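Local coordinates for UPF0678 fatty acid-binding protein-like protein ERS007657_00996 (Mycobacterium tuberculosis, PDB 6R3W) that binds heme b in a beta-barrel and probably scavenges peroxynitrite, isomerising it to nitrate, at residues 83-86 with 87-91. Sequence-based numbering, arbitrary orientation.
With HEM (protoporphyrin IX containing Fe), chain B.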
loop_
_atom_site.group_PDB
_atom_site.type_symbol
_atom_site.label_atom_id
_atom_site.label_comp_id
_atom_site.label_asym_id
_atom_site.label_seq_id
_atom_site.Cartn_x
_atom_site.Cartn_y
_atom_site.Cartn_z
ATOM N N LEU A 83 5.832 3.990 -5.586
ATOM C CA LEU A 83 6.506 2.855 -4.904
ATOM C C LEU A 83 7.533 2.177 -5.801
ATOM O O LEU A 83 7.323 2.014 -7.009
ATOM C CB LEU A 83 5.497 1.803 -4.466
ATOM C CG LEU A 83 4.480 2.225 -3.411
ATOM C CD1 LEU A 83 3.498 1.092 -3.182
ATOM C CD2 LEU A 83 5.158 2.648 -2.120
ATOM N N ALA A 84 8.595 1.712 -5.154
ATOM C CA ALA A 84 9.561 0.731 -5.671
ATOM C C ALA A 84 9.348 -0.614 -4.986
ATOM O O ALA A 84 9.056 -0.651 -3.761
ATOM C CB ALA A 84 10.956 1.228 -5.434
ATOM N N HIS A 85 9.539 -1.674 -5.741
ATOM C CA HIS A 85 9.453 -3.079 -5.289
ATOM C C HIS A 85 10.751 -3.792 -5.597
ATOM O O HIS A 85 11.324 -3.648 -6.696
ATOM C CB HIS A 85 8.305 -3.807 -5.997
ATOM C CG HIS A 85 6.968 -3.196 -5.766
ATOM N ND1 HIS A 85 6.143 -3.630 -4.758
ATOM C CD2 HIS A 85 6.305 -2.232 -6.429
ATOM C CE1 HIS A 85 5.047 -2.895 -4.763
ATOM N NE2 HIS A 85 5.128 -2.032 -5.766
ATOM N N PRO A 86 11.206 -4.675 -4.691
ATOM C CA PRO A 86 12.479 -5.357 -4.874
ATOM C C PRO A 86 12.417 -6.458 -5.935
ATOM O O PRO A 86 13.461 -6.987 -6.289
ATOM C CB PRO A 86 12.756 -5.953 -3.480
ATOM C CG PRO A 86 11.371 -6.178 -2.910
ATOM C CD PRO A 86 10.583 -4.973 -3.385
ATOM N N SER A 87 11.204 -6.732 -6.427
ATOM C CA SER A 87 10.905 -7.666 -7.538
ATOM C C SER A 87 11.215 -7.023 -8.901
ATOM O O SER A 87 10.916 -7.652 -9.931
ATOM C CB SER A 87 9.471 -8.076 -7.456
ATOM O OG SER A 87 8.666 -6.916 -7.404
ATOM N N GLY A 88 11.692 -5.774 -8.932
ATOM C CA GLY A 88 12.008 -5.124 -10.220
ATOM C C GLY A 88 10.822 -4.403 -10.835
ATOM O O GLY A 88 10.790 -4.263 -12.090
ATOM N N ILE A 89 9.946 -3.874 -9.995
ATOM C CA ILE A 89 8.696 -3.252 -10.459
ATOM C C ILE A 89 8.565 -1.899 -9.771
ATOM O O ILE A 89 8.816 -1.799 -8.544
ATOM C CB ILE A 89 7.502 -4.182 -10.173
ATOM C CG1 ILE A 89 7.673 -5.507 -10.928
ATOM C CG2 ILE A 89 6.214 -3.486 -10.544
ATOM C CD1 ILE A 89 6.613 -6.519 -10.663
ATOM N N THR A 90 8.147 -0.884 -10.516
ATOM C CA THR A 90 7.707 0.397 -9.944
ATOM C C THR A 90 6.207 0.553 -10.145
ATOM O O THR A 90 5.632 -0.051 -11.085
ATOM C CB THR A 90 8.446 1.579 -10.570
ATOM O OG1 THR A 90 8.157 1.551 -11.981
ATOM C CG2 THR A 90 9.934 1.539 -10.299
ATOM N N GLU A 91 5.592 1.377 -9.319
ATOM C CA GLU A 91 4.114 1.507 -9.240
ATOM C C GLU A 91 3.808 2.981 -8.940
ATOM O O GLU A 91 4.353 3.520 -7.964
ATOM C CB GLU A 91 3.587 0.510 -8.151
ATOM C CG GLU A 91 2.137 0.653 -7.745
ATOM C CD GLU A 91 1.730 -0.266 -6.622
ATOM O OE1 GLU A 91 2.620 -0.919 -6.000
ATOM O OE2 GLU A 91 0.513 -0.259 -6.260
HETATM C CHA HEM B . 3.525 -14.064 -6.195
HETATM C CHB HEM B . 3.698 -12.640 -1.610
HETATM C CHC HEM B . 2.901 -8.029 -2.968
HETATM C CHD HEM B . 3.224 -9.425 -7.615
HETATM C C1A HEM B . 3.643 -14.058 -4.828
HETATM C C2A HEM B . 3.972 -15.213 -4.040
HETATM C C3A HEM B . 4.026 -14.801 -2.756
HETATM C C4A HEM B . 3.719 -13.414 -2.740
HETATM C CMA HEM B . 4.388 -15.635 -1.559
HETATM C CAA HEM B . 4.219 -16.609 -4.561
HETATM C CBA HEM B . 5.693 -16.981 -4.446
HETATM C CGA HEM B . 6.525 -16.067 -5.279
HETATM O O1A HEM B . 7.426 -15.393 -4.737
HETATM O O2A HEM B . 6.351 -16.015 -6.514
HETATM C C1B HEM B . 3.437 -11.257 -1.584
HETATM C C2B HEM B . 3.422 -10.479 -0.386
HETATM C C3B HEM B . 3.153 -9.171 -0.752
HETATM C C4B HEM B . 3.075 -9.177 -2.220
HETATM C CMB HEM B . 3.655 -10.996 1.014
HETATM C CAB HEM B . 2.953 -7.965 0.081
HETATM C CBB HEM B . 2.437 -8.035 1.292
HETATM C C1C HEM B . 2.966 -8.003 -4.364
HETATM C C2C HEM B . 2.882 -6.841 -5.162
HETATM C C3C HEM B . 3.045 -7.233 -6.465
HETATM C C4C HEM B . 3.124 -8.671 -6.470
HETATM C CMC HEM B . 2.662 -5.464 -4.627
HETATM C CAC HEM B . 3.175 -6.401 -7.682
HETATM C CBC HEM B . 3.929 -5.296 -7.708
HETATM C C1D HEM B . 3.268 -10.813 -7.600
HETATM C C2D HEM B . 3.354 -11.623 -8.823
HETATM C C3D HEM B . 3.447 -12.895 -8.433
HETATM C C4D HEM B . 3.396 -12.894 -6.956
HETATM C CMD HEM B . 3.415 -11.106 -10.234
HETATM C CAD HEM B . 3.966 -14.010 -9.298
HETATM C CBD HEM B . 2.866 -14.776 -9.874
HETATM C CGD HEM B . 3.423 -15.861 -10.800
HETATM O O1D HEM B . 4.631 -16.265 -10.888
HETATM O O2D HEM B . 2.638 -16.337 -11.496
HETATM N NA HEM B . 3.518 -12.959 -3.992
HETATM N NB HEM B . 3.235 -10.446 -2.641
HETATM N NC HEM B . 3.072 -9.107 -5.168
HETATM N ND HEM B . 3.309 -11.618 -6.489
HETATM FE FE HEM B . 3.207 -11.069 -4.611
HETATM O O HOH W 1 5.337 -10.791 -4.623
#
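His85 reaches diagonally over the neighbouring strand to Glu91, where NE2 donates a somewhat bent hydrogen bond to OE1 (2.8 Å). Imidazole and carboxylate are nearly coplanar, their planes 16° apart, and OE1 lies close to the ring plane. With CG of His85 anti to the carbonyl carbon (chi1 -59°), the ring leans across the hairpin, bringing CD2 to 3.3 Å from the carbonyl oxygen of Ile89 at the ring edge. One face of the imidazole receives the heme vinyl carbon CBC, 3.9 Å above its centre, and CE1 comes within 3.5 Å of the heme methyl CMC.

Both ring nitrogens are engaged, ND1 pairing with His65, an arrangement that fixes the rotation of the ring. Glu91 OE1 also meets Arg130 in a salt bridge, which probably favours the ionised form of the buried carboxylate, although Glu93 close to OE2 would oppose this. The extended Glu91 chain, its CG anti to the backbone N, runs alongside Leu83, whose CD1 packs 3.6 Å from OE1. Ile89 shares this heme-facing surface, its CG2 and CD1 branches both lying near CBC, whereas Ala84 and Thr90 project from the outer face of the sheet.

Two backbone hydrogen bonds join Leu83 and Glu91, and His85 N donates to Ile89 O. At the turn Gly88 N donates a hydrogen bond to His85 O (3.1 Å), while Ser87 OG rests 3.4 Å from His85 CB. Gly88 adopts a positive phi, as the glycine of a G1 bulge does. Gly88 and Ile89 together face His85, forming a G1 beta bulge that closes the antiparallel hairpin of strands 78-85 and 89-100 at the heme-binding mouth of the nitrobindin beta-barrel.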